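Local coordinates for protein Lic11098 (PDB 4U08) that is of unknown function but probably acts as a virulence factor of pathogenic Leptospira, offering a leucine-rich repeat surface for binding other molecules, at residues 301-306 / 324-329; 256-261 / 279-284. All blocks are in the same frame, centred on the assembly; numbering follows the deposited sequence.

Contact 1 (301-306 / 324-329); sequences LYLGNN and LDLEHN. With ZN (zinc ion), chain C.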
loop_
_atom_site.group_PDB
_atom_site.type_symbol
_atom_site.label_atom_id
_atom_site.label_comp_id
_atom_site.label_asym_id
_atom_site.label_seq_id
_atom_site.Cartn_x
_atom_site.Cartn_y
_atom_site.Cartn_z
ATOM N N LEU A 301 -2.958 12.465 -14.576
ATOM C CA LEU A 301 -4.240 12.942 -14.043
ATOM C C LEU A 301 -5.383 12.106 -14.618
ATOM O O LEU A 301 -5.606 12.094 -15.832
ATOM C CB LEU A 301 -4.389 14.440 -14.353
ATOM C CG LEU A 301 -5.658 15.173 -13.862
ATOM C CD1 LEU A 301 -5.912 14.921 -12.316
ATOM C CD2 LEU A 301 -5.561 16.653 -14.178
ATOM N N TYR A 302 -6.047 11.331 -13.744
ATOM C CA TYR A 302 -7.128 10.432 -14.136
ATOM C C TYR A 302 -8.429 10.986 -13.614
ATOM O O TYR A 302 -8.601 11.127 -12.403
ATOM C CB TYR A 302 -6.911 9.003 -13.602
ATOM C CG TYR A 302 -5.670 8.292 -14.081
ATOM C CD1 TYR A 302 -5.452 8.068 -15.439
ATOM C CD2 TYR A 302 -4.763 7.742 -13.172
ATOM C CE1 TYR A 302 -4.339 7.353 -15.880
ATOM C CE2 TYR A 302 -3.650 7.016 -13.602
ATOM C CZ TYR A 302 -3.455 6.803 -14.952
ATOM O OH TYR A 302 -2.336 6.108 -15.351
ATOM N N LEU A 303 -9.329 11.347 -14.538
ATOM C CA LEU A 303 -10.635 11.925 -14.202
ATOM C C LEU A 303 -11.786 11.189 -14.874
ATOM O O LEU A 303 -12.874 11.759 -15.038
ATOM C CB LEU A 303 -10.653 13.424 -14.566
ATOM C CG LEU A 303 -9.730 14.336 -13.748
ATOM C CD1 LEU A 303 -9.390 15.608 -14.496
ATOM C CD2 LEU A 303 -10.351 14.675 -12.404
ATOM N N GLY A 304 -11.570 9.935 -15.227
ATOM C CA GLY A 304 -12.591 9.151 -15.892
ATOM C C GLY A 304 -13.875 9.010 -15.108
ATOM O O GLY A 304 -13.850 8.844 -13.886
ATOM N N ASN A 305 -15.019 9.087 -15.808
ATOM C CA ASN A 305 -16.340 8.831 -15.211
ATOM C C ASN A 305 -16.717 9.806 -14.084
ATOM O O ASN A 305 -17.594 9.520 -13.272
ATOM C CB ASN A 305 -16.447 7.377 -14.748
ATOM C CG ASN A 305 -17.767 6.751 -14.993
ATOM O OD1 ASN A 305 -18.116 6.446 -16.133
ATOM N ND2 ASN A 305 -18.484 6.451 -13.911
ATOM N N ASN A 306 -16.150 11.000 -14.108
ATOM C CA ASN A 306 -16.641 12.065 -13.272
ATOM C C ASN A 306 -17.843 12.677 -14.059
ATOM O O ASN A 306 -18.308 12.124 -15.074
ATOM C CB ASN A 306 -15.565 13.126 -13.091
ATOM C CG ASN A 306 -14.594 12.855 -12.027
ATOM O OD1 ASN A 306 -13.383 12.821 -12.252
ATOM N ND2 ASN A 306 -15.102 12.616 -10.851
ATOM N N LEU A 324 -3.505 12.442 -19.519
ATOM C CA LEU A 324 -4.758 13.062 -19.048
ATOM C C LEU A 324 -5.945 12.220 -19.476
ATOM O O LEU A 324 -6.147 11.974 -20.674
ATOM C CB LEU A 324 -4.854 14.516 -19.544
ATOM C CG LEU A 324 -6.112 15.350 -19.188
ATOM C CD1 LEU A 324 -6.367 15.404 -17.641
ATOM C CD2 LEU A 324 -5.997 16.773 -19.797
ATOM N N ASP A 325 -6.681 11.680 -18.489
ATOM C CA ASP A 325 -7.804 10.814 -18.803
ATOM C C ASP A 325 -9.121 11.499 -18.436
ATOM O O ASP A 325 -9.423 11.666 -17.259
ATOM C CB ASP A 325 -7.651 9.421 -18.154
ATOM C CG ASP A 325 -8.766 8.434 -18.452
ATOM O OD1 ASP A 325 -9.724 8.798 -19.216
ATOM O OD2 ASP A 325 -8.713 7.309 -17.918
ATOM N N LEU A 326 -9.920 11.848 -19.466
ATOM C CA LEU A 326 -11.201 12.547 -19.261
ATOM C C LEU A 326 -12.363 11.769 -19.790
ATOM O O LEU A 326 -13.446 12.323 -20.072
ATOM C CB LEU A 326 -11.135 13.943 -19.884
ATOM C CG LEU A 326 -10.212 14.933 -19.165
ATOM C CD1 LEU A 326 -9.733 15.997 -20.119
ATOM C CD2 LEU A 326 -10.904 15.540 -17.935
ATOM N N GLU A 327 -12.165 10.455 -19.890
ATOM C CA GLU A 327 -13.184 9.570 -20.460
ATOM C C GLU A 327 -14.502 9.613 -19.714
ATOM O O GLU A 327 -14.500 9.619 -18.489
ATOM C CB GLU A 327 -12.657 8.129 -20.528
ATOM C CG GLU A 327 -13.705 7.113 -20.968
ATOM C CD GLU A 327 -13.192 5.715 -21.277
ATOM O OE1 GLU A 327 -11.973 5.545 -21.508
ATOM O OE2 GLU A 327 -14.034 4.799 -21.342
ATOM N N HIS A 328 -15.626 9.619 -20.455
ATOM C CA HIS A 328 -16.976 9.524 -19.897
ATOM C C HIS A 328 -17.311 10.618 -18.873
ATOM O O HIS A 328 -17.845 10.351 -17.801
ATOM C CB HIS A 328 -17.218 8.101 -19.325
ATOM C CG HIS A 328 -18.663 7.706 -19.312
ATOM N ND1 HIS A 328 -19.502 8.037 -18.250
ATOM C CD2 HIS A 328 -19.386 7.056 -20.248
ATOM C CE1 HIS A 328 -20.700 7.575 -18.582
ATOM N NE2 HIS A 328 -20.677 6.963 -19.769
ATOM N N ASN A 329 -16.914 11.832 -19.171
ATOM C CA ASN A 329 -17.346 12.979 -18.386
ATOM C C ASN A 329 -18.466 13.584 -19.273
ATOM O O ASN A 329 -18.986 12.917 -20.166
ATOM C CB ASN A 329 -16.203 13.974 -18.172
ATOM C CG ASN A 329 -15.360 13.576 -17.009
ATOM O OD1 ASN A 329 -15.759 13.754 -15.878
ATOM N ND2 ASN A 329 -14.243 12.934 -17.250
HETATM ZN ZN ZN C . -22.196 6.055 -20.654
HETATM O O HOH W 1 -9.580 7.885 -15.406
HETATM O O HOH W 2 -19.934 10.321 -16.003
HETATM O O HOH W 3 -22.359 4.840 -19.120
#
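Asn329 reaches back with its amide nitrogen to the carbonyl oxygen of Leu303, ND2 to O 2.9 Å and nearly straight at 172°, the acceptor lying in the amide plane while the donor sits above the carbonyl plane. The second hydrogen of ND2 goes to Leu326 O in its own segment at 3.0 Å, so both amide hydrogens are spent on main-chain oxygens; OD1 takes the backbone N of Leu308. CG of Asn329 stands anti to its carbonyl carbon (chi1 -84°), which swings the amide toward 301-306. This is the asparagine ladder of a leucine-rich repeat solenoid, in which each repeat's asparagine ties its own turn to the repeat before it. Alongside, the parallel strands pair through Asp325 N to Leu301 O and Leu303 N to Asp325 O, and past their ends Asn305 N still finds Glu327 O at 2.8 Å. Asp325 OD1 accepts from Glu327 N, an Asx turn, while OD2 takes a weak bond from a water that itself accepts from Gly304 N. A second water donates to both Asn306 O and His328 O. In the leucine core, Leu303 CD1 lies beside Leu326 CD2 at 3.8 Å, the two side chains pointing the same way. Asp325 CB meets the edge of the Tyr302 ring at CD1. At the outer end, His328 NE2 binds a zinc ion at 2.0 Å, with a water as another ligand.

Contact 2 (256-261 / 279-284); sequences KLYENQ and DLDGNQ. With ZN (zinc ion), chain E.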
loop_
_atom_site.group_PDB
_atom_site.type_symbol
_atom_site.label_atom_id
_atom_site.label_comp_id
_atom_site.label_asym_id
_atom_site.label_seq_id
_atom_site.Cartn_x
_atom_site.Cartn_y
_atom_site.Cartn_z
ATOM N N LYS A 256 -4.272 8.490 -4.647
ATOM C CA LYS A 256 -5.186 7.595 -5.368
ATOM C C LYS A 256 -6.544 7.602 -4.679
ATOM O O LYS A 256 -6.647 7.163 -3.536
ATOM C CB LYS A 256 -4.591 6.194 -5.475
ATOM C CG LYS A 256 -3.453 6.144 -6.490
ATOM C CD LYS A 256 -3.208 4.740 -6.996
ATOM C CE LYS A 256 -2.080 4.677 -7.986
ATOM N NZ LYS A 256 -0.767 4.966 -7.350
ATOM N N LEU A 257 -7.559 8.176 -5.347
ATOM C CA LEU A 257 -8.906 8.351 -4.824
ATOM C C LEU A 257 -9.974 7.690 -5.714
ATOM O O LEU A 257 -11.148 8.064 -5.637
ATOM C CB LEU A 257 -9.177 9.869 -4.672
ATOM C CG LEU A 257 -8.436 10.595 -3.546
ATOM C CD1 LEU A 257 -8.361 12.071 -3.808
ATOM C CD2 LEU A 257 -9.111 10.347 -2.206
ATOM N N TYR A 258 -9.558 6.685 -6.510
ATOM C CA TYR A 258 -10.390 5.905 -7.419
ATOM C C TYR A 258 -11.611 5.329 -6.677
ATOM O O TYR A 258 -11.473 4.791 -5.579
ATOM C CB TYR A 258 -9.552 4.779 -8.074
ATOM C CG TYR A 258 -10.353 3.661 -8.705
ATOM C CD1 TYR A 258 -10.408 2.400 -8.118
ATOM C CD2 TYR A 258 -11.051 3.860 -9.903
ATOM C CE1 TYR A 258 -11.145 1.364 -8.697
ATOM C CE2 TYR A 258 -11.792 2.834 -10.488
ATOM C CZ TYR A 258 -11.826 1.583 -9.890
ATOM O OH TYR A 258 -12.549 0.568 -10.479
ATOM N N GLU A 259 -12.792 5.493 -7.267
ATOM C CA GLU A 259 -14.056 4.980 -6.744
ATOM C C GLU A 259 -14.398 5.505 -5.337
ATOM O O GLU A 259 -14.576 4.731 -4.398
ATOM C CB GLU A 259 -14.115 3.438 -6.822
ATOM C CG GLU A 259 -14.704 2.961 -8.142
ATOM C CD GLU A 259 -15.149 1.512 -8.224
ATOM O OE1 GLU A 259 -15.512 0.926 -7.176
ATOM O OE2 GLU A 259 -15.185 0.975 -9.357
ATOM N N ASN A 260 -14.445 6.818 -5.197
ATOM C CA ASN A 260 -14.937 7.461 -3.993
ATOM C C ASN A 260 -16.212 8.199 -4.424
ATOM O O ASN A 260 -16.743 7.902 -5.504
ATOM C CB ASN A 260 -13.887 8.354 -3.316
ATOM C CG ASN A 260 -13.009 7.554 -2.382
ATOM O OD1 ASN A 260 -13.385 7.284 -1.249
ATOM N ND2 ASN A 260 -11.870 7.068 -2.858
ATOM N N GLN A 261 -16.694 9.142 -3.646
ATOM C CA GLN A 261 -17.924 9.837 -4.012
ATOM C C GLN A 261 -17.686 11.322 -3.938
ATOM O O GLN A 261 -18.568 12.081 -3.548
ATOM C CB GLN A 261 -19.108 9.360 -3.131
ATOM C CG GLN A 261 -19.262 7.828 -3.039
ATOM C CD GLN A 261 -20.313 7.315 -2.059
ATOM O OE1 GLN A 261 -20.630 6.113 -2.042
ATOM N NE2 GLN A 261 -20.884 8.190 -1.224
ATOM N N ASP A 279 -5.282 10.346 -9.069
ATOM C CA ASP A 279 -6.263 9.450 -9.634
ATOM C C ASP A 279 -7.624 9.703 -9.009
ATOM O O ASP A 279 -7.863 9.346 -7.857
ATOM C CB ASP A 279 -5.823 7.977 -9.486
ATOM C CG ASP A 279 -6.710 6.942 -10.180
ATOM O OD1 ASP A 279 -7.827 7.302 -10.617
ATOM O OD2 ASP A 279 -6.299 5.762 -10.255
ATOM N N LEU A 280 -8.507 10.338 -9.770
ATOM C CA LEU A 280 -9.850 10.664 -9.299
ATOM C C LEU A 280 -10.893 9.939 -10.110
ATOM O O LEU A 280 -12.031 10.351 -10.124
ATOM C CB LEU A 280 -10.064 12.176 -9.356
ATOM C CG LEU A 280 -9.311 12.997 -8.337
ATOM C CD1 LEU A 280 -9.027 14.366 -8.855
ATOM C CD2 LEU A 280 -10.077 13.067 -7.026
ATOM N N ASP A 281 -10.515 8.831 -10.749
ATOM C CA ASP A 281 -11.421 8.021 -11.572
ATOM C C ASP A 281 -12.607 7.527 -10.723
ATOM O O ASP A 281 -12.431 7.224 -9.548
ATOM C CB ASP A 281 -10.659 6.818 -12.111
ATOM C CG ASP A 281 -11.448 6.004 -13.113
ATOM O OD1 ASP A 281 -11.287 6.242 -14.320
ATOM O OD2 ASP A 281 -12.250 5.150 -12.685
ATOM N N GLY A 282 -13.798 7.480 -11.318
ATOM C CA GLY A 282 -14.992 6.976 -10.642
ATOM C C GLY A 282 -15.574 7.830 -9.538
ATOM O O GLY A 282 -16.291 7.321 -8.679
ATOM N N ASN A 283 -15.298 9.120 -9.544
ATOM C CA ASN A 283 -15.883 10.039 -8.578
ATOM C C ASN A 283 -17.071 10.755 -9.223
ATOM O O ASN A 283 -17.531 10.331 -10.286
ATOM C CB ASN A 283 -14.844 10.996 -7.993
ATOM C CG ASN A 283 -13.970 10.290 -6.995
ATOM O OD1 ASN A 283 -14.301 10.209 -5.822
ATOM N ND2 ASN A 283 -12.898 9.669 -7.456
ATOM N N GLN A 284 -17.581 11.789 -8.586
ATOM C CA GLN A 284 -18.773 12.497 -9.047
ATOM C C GLN A 284 -18.424 13.983 -9.130
ATOM O O GLN A 284 -19.205 14.822 -8.712
ATOM C CB GLN A 284 -19.976 12.267 -8.048
ATOM C CG GLN A 284 -20.005 10.961 -7.212
ATOM C CD GLN A 284 -19.980 9.657 -8.001
ATOM O OE1 GLN A 284 -19.316 8.668 -7.617
ATOM N NE2 GLN A 284 -20.674 9.624 -9.137
HETATM ZN ZN ZN E . -12.479 4.518 -15.253
#
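Two successive rungs of the leucine-rich repeat asparagine ladder meet here, just where the short parallel strands give way to the turns that follow them. Leu257 O is gripped from opposite faces of its carbonyl plane: Asn260 ND2, from its own turn, arrives at 3.0 Å, and Asn283 ND2, from the next repeat, at the same separation and almost straight (177°). Asn283 ND2 also bonds Leu280 O, and its OD1 accepts from the backbone N of Leu262; Asn260 likewise reaches back to Leu234 O. Main-chain bonds run on both sides of this pair, Leu257 N to Asp279 O at 2.8 Å and Glu259 N to Asp281 O at 2.9 Å. On the inner side Leu257 CD1 packs against Leu280 CD2, the two leucines side by side. On the outer side Tyr258 and Asp281 run alongside each other, both with CG anti to the backbone N (chi1 163° and -173°). CE2 at the ring's edge comes 3.2 Å from Asp281 OD2, while Glu259 CG lies over one ring face near the rim. Asp281 OD1 binds a zinc ion at 2.3 Å, with OD2 further from the metal at 2.7 Å, so that OD2 lies between zinc and ring edge. The zinc and the slightly positive ring edge probably offset the charge of the carboxylate and favour its ionised form.

How the contacts relate
From the N terminus, the chain first passes through 256-261, runs round one coil of the solenoid and returns at 279-284, where contact 2 closes the loop. It makes another circuit to 301-306 and a third to 324-329, where contact 1 closes. The two loops therefore follow in series, neither nested nor crossed, with centres about 10 Å apart. Segment 279-284 is also the direct neighbour of 301-306: Leu280 N lies 2.7 Å from Tyr302 O and Gly282 N 2.9 Å from Gly304 O, both probable hydrogen bonds, and Asn306 packs on Asn283. The contacts thus join strands 254-256, 277-279, 300-302 and 323-325, with their following turns, into four consecutive layers of the stack.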